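Local coordinates for protein glutathione S-transferase 5 (Caenorhabditis elegans, PDB 1ZL9) that conjugates reduced glutathione to a wide range of exogenous and endogenous hydrophobic electrophiles, acting as a sigma-class glutathione transferase, at residues A[22-27]-A[77-82]; A[88-93]-A[154-159]; A[158-163]-A[187-192]; A[133-138]-A[177-182]. All coordinates share one frame; numbering follows the deposited sequence.

Contact 1: residues A[22-27]-A[77-82]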
# COMPACT_ATOMS: atom_id res chain seq x y z
N PHE A 22 1.43 -19.09 4.32
CA PHE A 22 2.14 -20.35 4.16
C PHE A 22 1.56 -21.48 5.03
O PHE A 22 1.45 -22.64 4.54
CB PHE A 22 3.61 -20.25 4.53
CG PHE A 22 4.47 -19.51 3.55
CD1 PHE A 22 4.50 -19.83 2.19
CD2 PHE A 22 5.30 -18.51 4.01
CE1 PHE A 22 5.32 -19.17 1.32
CE2 PHE A 22 6.18 -17.85 3.13
CZ PHE A 22 6.19 -18.16 1.80
N ALA A 23 1.21 -21.19 6.29
CA ALA A 23 0.61 -22.17 7.16
C ALA A 23 -0.71 -22.63 6.57
O ALA A 23 -0.97 -23.83 6.55
CB ALA A 23 0.41 -21.64 8.60
N TYR A 24 -1.59 -21.71 6.15
CA TYR A 24 -2.86 -22.10 5.53
C TYR A 24 -2.69 -23.05 4.36
O TYR A 24 -3.38 -24.08 4.25
CB TYR A 24 -3.65 -20.90 5.03
CG TYR A 24 -5.03 -21.27 4.58
CD1 TYR A 24 -5.32 -21.39 3.23
CD2 TYR A 24 -6.02 -21.51 5.48
CE1 TYR A 24 -6.55 -21.74 2.80
CE2 TYR A 24 -7.28 -21.91 5.07
CZ TYR A 24 -7.53 -22.02 3.70
OH TYR A 24 -8.78 -22.40 3.25
N ALA A 25 -1.73 -22.73 3.52
CA ALA A 25 -1.49 -23.49 2.31
C ALA A 25 -0.75 -24.74 2.56
O ALA A 25 -0.59 -25.53 1.66
CB ALA A 25 -0.70 -22.59 1.23
N GLY A 26 -0.21 -24.96 3.75
CA GLY A 26 0.68 -26.09 3.95
C GLY A 26 2.03 -26.03 3.23
O GLY A 26 2.65 -27.10 2.96
N GLN A 27 2.52 -24.82 2.95
CA GLN A 27 3.70 -24.65 2.14
C GLN A 27 4.90 -24.53 3.00
O GLN A 27 4.94 -23.65 3.90
CB GLN A 27 3.61 -23.37 1.34
CG GLN A 27 4.85 -23.02 0.55
CD GLN A 27 4.97 -23.89 -0.65
OE1 GLN A 27 6.04 -24.37 -0.93
NE2 GLN A 27 3.83 -24.14 -1.32
N PHE A 77 -1.64 -18.86 -3.86
CA PHE A 77 -2.45 -19.82 -3.11
C PHE A 77 -3.97 -19.56 -3.17
O PHE A 77 -4.70 -20.16 -2.39
CB PHE A 77 -1.96 -19.92 -1.67
CG PHE A 77 -0.49 -20.31 -1.57
CD1 PHE A 77 0.43 -19.49 -1.00
CD2 PHE A 77 -0.04 -21.53 -2.13
CE1 PHE A 77 1.79 -19.82 -0.94
CE2 PHE A 77 1.32 -21.87 -2.09
CZ PHE A 77 2.23 -21.01 -1.51
N LYS A 78 -4.42 -18.68 -4.07
CA LYS A 78 -5.86 -18.33 -4.15
C LYS A 78 -6.52 -17.79 -2.85
O LYS A 78 -7.69 -18.11 -2.50
CB LYS A 78 -6.68 -19.48 -4.79
CG LYS A 78 -7.92 -19.09 -5.58
CD LYS A 78 -7.60 -18.50 -6.95
CE LYS A 78 -8.90 -18.33 -7.78
NZ LYS A 78 -9.77 -19.62 -7.86
N LEU A 79 -5.78 -16.92 -2.15
CA LEU A 79 -6.22 -16.27 -0.93
C LEU A 79 -6.28 -14.77 -1.09
O LEU A 79 -6.39 -14.02 -0.09
CB LEU A 79 -5.26 -16.61 0.24
CG LEU A 79 -5.23 -18.04 0.71
CD1 LEU A 79 -4.17 -18.22 1.82
CD2 LEU A 79 -6.62 -18.45 1.24
N ASN A 80 -6.28 -14.29 -2.34
CA ASN A 80 -6.35 -12.85 -2.60
C ASN A 80 -7.72 -12.36 -3.06
O ASN A 80 -7.86 -11.21 -3.34
CB ASN A 80 -5.27 -12.42 -3.65
CG ASN A 80 -5.03 -10.88 -3.66
OD1 ASN A 80 -4.83 -10.31 -2.62
ND2 ASN A 80 -4.96 -10.25 -4.87
N GLY A 81 -8.73 -13.23 -3.12
CA GLY A 81 -9.98 -12.92 -3.76
C GLY A 81 -10.25 -13.93 -4.87
O GLY A 81 -9.31 -14.40 -5.55
N LYS A 82 -11.51 -14.28 -5.05
CA LYS A 82 -11.94 -15.30 -6.02
C LYS A 82 -12.23 -14.71 -7.41
O LYS A 82 -12.44 -15.46 -8.36
CB LYS A 82 -13.20 -16.01 -5.59
CG LYS A 82 -13.13 -16.73 -4.20
CD LYS A 82 -14.43 -16.47 -3.38
CE LYS A 82 -15.57 -17.54 -3.43
NZ LYS A 82 -16.26 -17.76 -2.07

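Contact 2: residues A[88-93]-A[154-159]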
# COMPACT_ATOMS: atom_id res chain seq x y z
N ALA A 88 -9.36 -6.66 -5.80
CA ALA A 88 -9.31 -5.20 -5.66
C ALA A 88 -9.85 -4.77 -4.31
O ALA A 88 -9.30 -3.87 -3.69
CB ALA A 88 -10.08 -4.50 -6.78
N GLN A 89 -10.98 -5.34 -3.91
CA GLN A 89 -11.57 -5.00 -2.62
C GLN A 89 -10.66 -5.41 -1.43
O GLN A 89 -10.48 -4.67 -0.45
CB GLN A 89 -12.93 -5.65 -2.49
CG GLN A 89 -14.05 -5.03 -3.32
CD GLN A 89 -14.27 -3.53 -3.16
OE1 GLN A 89 -13.90 -2.91 -2.14
NE2 GLN A 89 -14.87 -2.92 -4.20
N VAL A 90 -10.11 -6.62 -1.48
CA VAL A 90 -9.08 -7.00 -0.53
C VAL A 90 -7.96 -5.93 -0.51
O VAL A 90 -7.54 -5.54 0.54
CB VAL A 90 -8.47 -8.42 -0.82
CG1 VAL A 90 -7.31 -8.70 0.11
CG2 VAL A 90 -9.42 -9.48 -0.61
N ASN A 91 -7.48 -5.50 -1.68
CA ASN A 91 -6.48 -4.49 -1.81
C ASN A 91 -6.94 -3.16 -1.16
O ASN A 91 -6.18 -2.51 -0.47
CB ASN A 91 -6.13 -4.30 -3.28
CG ASN A 91 -4.85 -3.49 -3.52
OD1 ASN A 91 -4.25 -2.90 -2.63
ND2 ASN A 91 -4.39 -3.57 -4.74
N SER A 92 -8.21 -2.78 -1.38
CA SER A 92 -8.72 -1.53 -0.88
C SER A 92 -8.70 -1.57 0.68
O SER A 92 -8.25 -0.68 1.34
CB SER A 92 -10.14 -1.35 -1.44
OG SER A 92 -10.70 -0.13 -1.01
N LEU A 93 -9.19 -2.64 1.26
CA LEU A 93 -9.24 -2.73 2.74
C LEU A 93 -7.86 -2.81 3.34
O LEU A 93 -7.62 -2.30 4.44
CB LEU A 93 -9.99 -3.98 3.14
CG LEU A 93 -10.94 -3.98 4.34
CD1 LEU A 93 -11.17 -5.37 4.97
CD2 LEU A 93 -10.91 -2.84 5.31
N SER A 154 -15.34 -16.52 1.45
CA SER A 154 -14.29 -17.39 1.89
C SER A 154 -13.04 -16.56 2.28
O SER A 154 -12.97 -15.36 2.06
CB SER A 154 -13.94 -18.43 0.79
OG SER A 154 -13.62 -17.74 -0.40
N LEU A 155 -12.12 -17.25 2.90
CA LEU A 155 -10.94 -16.65 3.50
C LEU A 155 -10.13 -15.92 2.48
O LEU A 155 -9.86 -16.42 1.39
CB LEU A 155 -10.10 -17.78 4.11
CG LEU A 155 -8.82 -17.32 4.80
CD1 LEU A 155 -9.21 -16.66 6.09
CD2 LEU A 155 -7.94 -18.52 5.07
N THR A 156 -9.70 -14.70 2.84
CA THR A 156 -8.62 -14.03 2.13
C THR A 156 -7.55 -13.61 3.14
O THR A 156 -7.77 -13.64 4.37
CB THR A 156 -9.09 -12.80 1.37
OG1 THR A 156 -9.68 -11.84 2.24
CG2 THR A 156 -10.13 -13.14 0.35
N TRP A 157 -6.40 -13.20 2.64
CA TRP A 157 -5.29 -12.82 3.54
C TRP A 157 -5.60 -11.62 4.43
O TRP A 157 -5.02 -11.49 5.51
CB TRP A 157 -4.01 -12.62 2.73
CG TRP A 157 -3.90 -11.43 1.86
CD1 TRP A 157 -4.17 -11.34 0.56
CD2 TRP A 157 -3.37 -10.14 2.25
NE1 TRP A 157 -3.91 -10.06 0.10
CE2 TRP A 157 -3.41 -9.31 1.12
CE3 TRP A 157 -2.89 -9.62 3.45
CZ2 TRP A 157 -2.88 -8.01 1.12
CZ3 TRP A 157 -2.44 -8.34 3.47
CH2 TRP A 157 -2.40 -7.54 2.30
N ILE A 158 -6.53 -10.75 4.03
CA ILE A 158 -6.85 -9.63 4.89
C ILE A 158 -7.60 -10.13 6.11
O ILE A 158 -7.46 -9.54 7.17
CB ILE A 158 -7.55 -8.46 4.10
CG1 ILE A 158 -7.59 -7.17 4.96
CG2 ILE A 158 -8.99 -8.83 3.65
CD1 ILE A 158 -6.25 -6.56 5.32
N ASP A 159 -8.36 -11.23 5.99
CA ASP A 159 -8.94 -11.88 7.18
C ASP A 159 -7.83 -12.30 8.17
O ASP A 159 -7.96 -12.14 9.37
CB ASP A 159 -9.69 -13.12 6.80
CG ASP A 159 -10.98 -12.85 6.06
OD1 ASP A 159 -11.85 -12.05 6.55
OD2 ASP A 159 -11.20 -13.48 5.02

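Contact 3: residues A[158-163]-A[187-192]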
# COMPACT_ATOMS: atom_id res chain seq x y z
N ILE A 158 -6.53 -10.75 4.03
CA ILE A 158 -6.85 -9.63 4.89
C ILE A 158 -7.60 -10.13 6.11
O ILE A 158 -7.46 -9.54 7.17
CB ILE A 158 -7.55 -8.46 4.10
CG1 ILE A 158 -7.59 -7.17 4.96
CG2 ILE A 158 -8.99 -8.83 3.65
CD1 ILE A 158 -6.25 -6.56 5.32
N ASP A 159 -8.36 -11.23 5.99
CA ASP A 159 -8.94 -11.88 7.18
C ASP A 159 -7.83 -12.30 8.17
O ASP A 159 -7.96 -12.14 9.37
CB ASP A 159 -9.69 -13.12 6.80
CG ASP A 159 -10.98 -12.85 6.06
OD1 ASP A 159 -11.85 -12.05 6.55
OD2 ASP A 159 -11.20 -13.48 5.02
N LEU A 160 -6.76 -12.90 7.64
CA LEU A 160 -5.67 -13.34 8.48
C LEU A 160 -5.04 -12.17 9.20
O LEU A 160 -4.76 -12.27 10.41
CB LEU A 160 -4.58 -14.10 7.67
CG LEU A 160 -5.08 -15.42 7.08
CD1 LEU A 160 -4.11 -15.98 6.08
CD2 LEU A 160 -5.33 -16.51 8.05
N ALA A 161 -4.76 -11.11 8.46
CA ALA A 161 -4.09 -9.93 9.04
C ALA A 161 -4.99 -9.25 10.09
O ALA A 161 -4.53 -8.93 11.21
CB ALA A 161 -3.61 -8.92 7.96
N ILE A 162 -6.26 -9.09 9.77
CA ILE A 162 -7.12 -8.37 10.68
C ILE A 162 -7.41 -9.22 11.92
O ILE A 162 -7.43 -8.73 13.03
CB ILE A 162 -8.44 -7.96 9.95
CG1 ILE A 162 -8.18 -6.88 8.85
CG2 ILE A 162 -9.47 -7.51 10.90
CD1 ILE A 162 -7.49 -5.62 9.33
N ALA A 163 -7.70 -10.50 11.74
CA ALA A 163 -7.88 -11.38 12.89
C ALA A 163 -6.69 -11.42 13.81
O ALA A 163 -6.85 -11.41 15.02
CB ALA A 163 -8.22 -12.81 12.48
N GLU A 187 -12.08 -14.82 16.38
CA GLU A 187 -12.28 -16.18 16.87
C GLU A 187 -12.50 -17.16 15.75
O GLU A 187 -11.96 -18.29 15.81
CB GLU A 187 -13.45 -16.24 17.88
CG GLU A 187 -13.08 -15.42 19.11
CD GLU A 187 -14.30 -15.12 20.02
OE1 GLU A 187 -14.06 -14.72 21.18
OE2 GLU A 187 -15.46 -15.26 19.57
N LYS A 188 -13.33 -16.80 14.74
CA LYS A 188 -13.57 -17.66 13.58
C LYS A 188 -12.26 -17.95 12.75
O LYS A 188 -11.97 -19.10 12.35
CB LYS A 188 -14.59 -16.96 12.64
CG LYS A 188 -14.88 -17.66 11.30
CD LYS A 188 -15.82 -16.80 10.42
CE LYS A 188 -16.12 -17.43 9.10
NZ LYS A 188 -16.57 -18.86 9.23
N ILE A 189 -11.52 -16.91 12.41
CA ILE A 189 -10.36 -17.06 11.54
C ILE A 189 -9.25 -17.83 12.31
O ILE A 189 -8.60 -18.72 11.78
CB ILE A 189 -9.85 -15.68 11.08
CG1 ILE A 189 -10.87 -14.92 10.26
CG2 ILE A 189 -8.54 -15.85 10.27
CD1 ILE A 189 -11.44 -15.62 9.07
N GLN A 190 -9.09 -17.51 13.59
CA GLN A 190 -8.06 -18.15 14.43
C GLN A 190 -8.32 -19.61 14.85
O GLN A 190 -7.39 -20.32 15.29
CB GLN A 190 -7.67 -17.25 15.60
CG GLN A 190 -7.17 -15.86 15.11
CD GLN A 190 -5.79 -15.46 15.55
OE1 GLN A 190 -4.97 -14.94 14.74
NE2 GLN A 190 -5.54 -15.57 16.83
N ALA A 191 -9.57 -20.04 14.70
CA ALA A 191 -9.97 -21.45 14.83
C ALA A 191 -9.76 -22.29 13.55
O ALA A 191 -9.80 -23.49 13.61
CB ALA A 191 -11.49 -21.56 15.28
N ILE A 192 -9.51 -21.68 12.38
CA ILE A 192 -9.20 -22.49 11.21
C ILE A 192 -8.05 -23.42 11.58
O ILE A 192 -7.06 -22.95 12.13
CB ILE A 192 -8.86 -21.58 9.97
CG1 ILE A 192 -10.11 -20.79 9.59
CG2 ILE A 192 -8.30 -22.44 8.83
CD1 ILE A 192 -9.88 -19.68 8.58

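Contact 4: residues A[133-138]-A[177-182]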
# COMPACT_ATOMS: atom_id res chain seq x y z
N LYS A 133 -12.48 4.47 14.09
CA LYS A 133 -12.79 4.78 12.70
C LYS A 133 -12.61 3.54 11.81
O LYS A 133 -13.48 3.18 11.03
CB LYS A 133 -11.90 5.91 12.25
CG LYS A 133 -11.89 6.22 10.78
CD LYS A 133 -11.15 7.56 10.49
CE LYS A 133 -10.20 7.52 9.30
NZ LYS A 133 -8.81 8.28 9.62
N PHE A 134 -11.46 2.87 11.95
CA PHE A 134 -11.13 1.81 11.05
C PHE A 134 -11.97 0.58 11.31
O PHE A 134 -12.40 -0.04 10.39
CB PHE A 134 -9.61 1.45 11.19
CG PHE A 134 -9.22 0.28 10.34
CD1 PHE A 134 -8.77 -0.91 10.91
CD2 PHE A 134 -9.41 0.34 8.94
CE1 PHE A 134 -8.42 -1.99 10.10
CE2 PHE A 134 -9.04 -0.76 8.13
CZ PHE A 134 -8.60 -1.94 8.75
N TYR A 135 -12.21 0.26 12.59
CA TYR A 135 -13.03 -0.90 12.94
C TYR A 135 -14.50 -0.69 12.49
O TYR A 135 -15.18 -1.63 12.13
CB TYR A 135 -12.85 -1.28 14.41
CG TYR A 135 -11.70 -2.26 14.55
CD1 TYR A 135 -10.38 -1.88 14.21
CD2 TYR A 135 -11.93 -3.59 14.95
CE1 TYR A 135 -9.31 -2.82 14.23
CE2 TYR A 135 -10.91 -4.53 14.96
CZ TYR A 135 -9.58 -4.16 14.61
OH TYR A 135 -8.56 -5.11 14.66
N GLY A 136 -14.95 0.53 12.39
CA GLY A 136 -16.29 0.78 11.85
C GLY A 136 -16.31 0.43 10.37
O GLY A 136 -17.28 -0.16 9.89
N PHE A 137 -15.22 0.70 9.66
CA PHE A 137 -15.16 0.29 8.29
C PHE A 137 -15.12 -1.27 8.17
O PHE A 137 -15.72 -1.85 7.26
CB PHE A 137 -13.96 0.86 7.59
CG PHE A 137 -13.93 2.35 7.51
CD1 PHE A 137 -12.75 3.02 7.65
CD2 PHE A 137 -15.07 3.08 7.19
CE1 PHE A 137 -12.72 4.46 7.53
CE2 PHE A 137 -15.01 4.49 7.07
CZ PHE A 137 -13.84 5.15 7.25
N LEU A 138 -14.41 -1.94 9.08
CA LEU A 138 -14.33 -3.39 9.06
C LEU A 138 -15.77 -3.97 9.20
O LEU A 138 -16.16 -4.90 8.49
CB LEU A 138 -13.44 -3.93 10.15
CG LEU A 138 -11.95 -3.64 9.91
CD1 LEU A 138 -11.22 -4.15 11.21
CD2 LEU A 138 -11.43 -4.38 8.75
N SER A 177 -15.91 -3.81 23.14
CA SER A 177 -17.33 -3.53 23.36
C SER A 177 -18.03 -2.93 22.16
O SER A 177 -19.16 -3.28 21.86
CB SER A 177 -17.51 -2.61 24.56
OG SER A 177 -17.30 -3.37 25.73
N LYS A 178 -17.38 -2.03 21.45
CA LYS A 178 -18.00 -1.38 20.31
C LYS A 178 -17.99 -2.25 19.06
O LYS A 178 -18.66 -1.95 18.07
CB LYS A 178 -17.27 -0.10 19.99
CG LYS A 178 -17.42 0.94 21.04
CD LYS A 178 -17.05 2.33 20.50
CE LYS A 178 -17.02 3.38 21.67
NZ LYS A 178 -17.25 4.70 21.04
N PHE A 179 -17.18 -3.31 19.08
CA PHE A 179 -17.03 -4.14 17.87
C PHE A 179 -17.06 -5.64 18.13
O PHE A 179 -16.11 -6.37 17.80
CB PHE A 179 -15.70 -3.78 17.19
CG PHE A 179 -15.59 -2.31 16.88
CD1 PHE A 179 -14.77 -1.49 17.62
CD2 PHE A 179 -16.37 -1.74 15.88
CE1 PHE A 179 -14.74 -0.12 17.37
CE2 PHE A 179 -16.30 -0.40 15.61
CZ PHE A 179 -15.47 0.39 16.35
N PRO A 180 -18.21 -6.13 18.63
CA PRO A 180 -18.34 -7.57 18.91
C PRO A 180 -18.17 -8.40 17.63
O PRO A 180 -17.69 -9.53 17.71
CB PRO A 180 -19.77 -7.70 19.50
CG PRO A 180 -20.48 -6.43 19.11
CD PRO A 180 -19.43 -5.35 18.97
N GLU A 181 -18.51 -7.83 16.49
CA GLU A 181 -18.37 -8.45 15.22
C GLU A 181 -16.91 -8.84 14.92
O GLU A 181 -16.67 -9.87 14.30
CB GLU A 181 -18.88 -7.51 14.12
CG GLU A 181 -20.37 -7.09 14.29
CD GLU A 181 -20.53 -5.75 15.05
OE1 GLU A 181 -19.60 -5.31 15.76
OE2 GLU A 181 -21.59 -5.12 14.93
N LEU A 182 -15.96 -8.00 15.33
CA LEU A 182 -14.53 -8.24 15.01
C LEU A 182 -13.89 -9.18 15.99
O LEU A 182 -12.94 -9.90 15.64
CB LEU A 182 -13.74 -6.93 14.91
CG LEU A 182 -13.77 -6.26 13.56
CD1 LEU A 182 -13.20 -7.22 12.49
CD2 LEU A 182 -15.17 -5.73 13.18

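Contact 1: residues A[22-27]-A[77-82]
Ala25 sets its methyl over one face of the Phe77 ring, CB lying 3.7 Å from the ring centroid and 18° off the normal, a CH-pi contact at the close-packed centre of this small interface. Phe22, buried, meets Phe77 obliquely, CD1 of Phe22 standing 4.1 Å from CE1 of Phe77. Beside them Leu79 is buried too, and its CD2 lies 3.6 Å from CE1 of Tyr24; Leu155 also packs on both of these side chains. Gln27, by contrast, is partly exposed, and its polar amide meets only the ring edge. A bend at chi2 (75°) keeps its CD beside Phe77, and the side chain crosses the ring at about a right angle, NE2 of Gln27 3.5 Å from CE2 of Phe77 with amide and ring planes 26° apart. The turn that positions Gln27 is a Schellman motif: Gly26 has positive phi, Gln27 N bonds to Phe22 O at 2.9 Å and Gly26 N bonds back to Ala23 O. The C-terminal end of helix 16-25 thus meets the loop that follows helix 66-76. These two helices pack side by side on one face of the mixed sheet, the arrangement of the thioredoxin-like N-terminal domain of glutathione transferases.

Contact 2: residues A[88-93]-A[154-159]
The indole of Trp157 and the methyl CG1 of Val90 meet off-centre: CG1 lies 4.1 Å from the centroid of the five-membered ring, 30° off its normal, and closest to NE1 at 3.7 Å. With chi1 at 72°, Trp157 CG sits between its backbone N and carbonyl carbon, and the indole approaches Val90 although CB does not point there. Around the rest of the indole are His67, whose ring meets it at a steep angle, Ala70 and Ala74 of helix 66-76, and Val17 and Ile21 of helix 16-25; NE1 is hydrogen-bonded to OD1 of Asn80. The other flat group, the Asp159 carboxylate, serves its own segment. Thr156 N gives OD2 a nearly straight bond (2.9 Å, 171°), arriving on the anti side slightly out of the carboxylate plane, while OD1 accepts a bond from Leu150 N. Thr156 is the N-cap of helix 157-171, so this bond is one half of a capping box, as known at this helix in glutathione transferases.

Val90 carries the packing of helix 84-112 on that helix start in the helical C-terminal domain. Its CG1 also reaches CG2 of Ile158 at 3.9 Å, whereas CG2 rests 3.7 Å from OG1 of Thr156. One turn on, Leu93 crosses Ile158 at about a right angle, CD1 of Leu93 4.0 Å from CG1 of Ile158. Apolar packing, with one off-centre CH-pi contact, thus joins the segments, and the buried carboxylate, gripped by two amides beside a helix start, is probably stabilised as the anion.

Contact 3: residues A[158-163]-A[187-192]
Ile189 and Ala163 hold the crossing of segments 158-163 and 187-191 of helices 157-171 and 180-191, whose axes approach to 9.2 Å at a signed angle of -112°. The apolar contacts mostly radiate from Ile189. Its CB stands 3.6 Å from CB of Ala163, a close approach that the small alanine permits. Its two branches then diverge. CG2, anti to the backbone N, leans against the same methyl and reaches CD2 of Leu160 at 4.0 Å, the two side chains crossing at about a right angle. CG1 lies anti to the carbonyl carbon (chi1 -63°) and leads to CD1, which meets CB of Asp159 at 3.8 Å. Gln190 adds an aliphatic touch, its CG 4.2 Å from CB of Ala163. Phe149, from a neighbouring loop, packs on both Asp159 and Ile189, while Val17 and Gln20 of helix 16-25 lie against Leu160.

No polar side-chain pair bonds across the two segments. OE1 of Gln190 comes no closer than 4.0 Å to Ala163 O, and as both are acceptors this is mere proximity. Asp159 contributes its methylene here; its carbonyl O, besides its helical bond from Ala163 N, accepts a weak one from NE2 of His185.

Backbone bonds shape the far end: Ile192 N bonds to Ile189 O at 3.2 Å, and Ile192 is the N-cap of helix 193-201. Both crossing helices belong to the helical C-terminal domain, away from the annotated sites. What holds them together here is therefore shape and hydrophobic burial, with Ile189 fitted against the Ala163 methyl, the Asp159 methylene and CD2 of Leu160, and no paired charges to align the crossing.

Contact 4: residues A[133-138]-A[177-182]
Tyr135 begins its course against Phe179: its CB sits almost exactly over the ring centre, 3.5 Å from the centroid and only 4° off the normal, a CH-pi contact. Beyond CB the ring turns obliquely to that of Phe179, the planes 59° apart. Along one side, CD2 touches CG of Leu182 at 3.5 Å, and CE2 lies 3.7 Å from CB of Leu182. Leu138, one turn further along Tyr135's own helix, places CD1 over the centre of the tyrosine ring, 3.6 Å above its plane. At the tip, OH is hydrogen-bonded to OG of Ser166 on helix 157-171, which ties the aromatic side chain to a third helix. Rings of Phe131 and Phe176 also meet Tyr135.

Phe179 is the N-cap residue of helix 180-191. Its CG is anti to its carbonyl carbon (chi1 -55°), which puts CG 3.8 Å from CB of Tyr135, and its CE2 comes 3.6 Å from Gly136 N. CB of Lys178 lies over the opposite face of the ring, offset toward the rim. Leu182 completes the contact by crossing Leu138 at about a right angle, with CD1 to CD1 at 3.9 Å; Ile162 packs on both leucines. The N-terminal turn of helix 180-191 is thereby sealed onto the middle of helix 119-145, part of the hydrophobic core of the all-helical C-terminal domain of glutathione transferases and away from the glutathione site.

How the contacts relate
From the N terminus, contact 1 closes first, around a loop that holds strands 30-34, 55-58 and 61-64, and ends before the others begin. Contact 2 then spans from helix 84-112 to the start of helix 157-171. Contact 4 opens within that span on helix 119-145 and closes after it, so the two cross; contact 3 opens inside contact 4 and closes beyond it, crossing in turn. Contacts 2 and 3 share Ile158 and Asp159. Among the links between the domains, Leu79 O of contact 1 meets Trp157 N of contact 2 at 2.8 Å, probably a hydrogen bond. Ile162 of segment 158-163 packs on Phe134, Leu138 and Leu182 of contact 4, and Leu93 links contact 2 to contact 4.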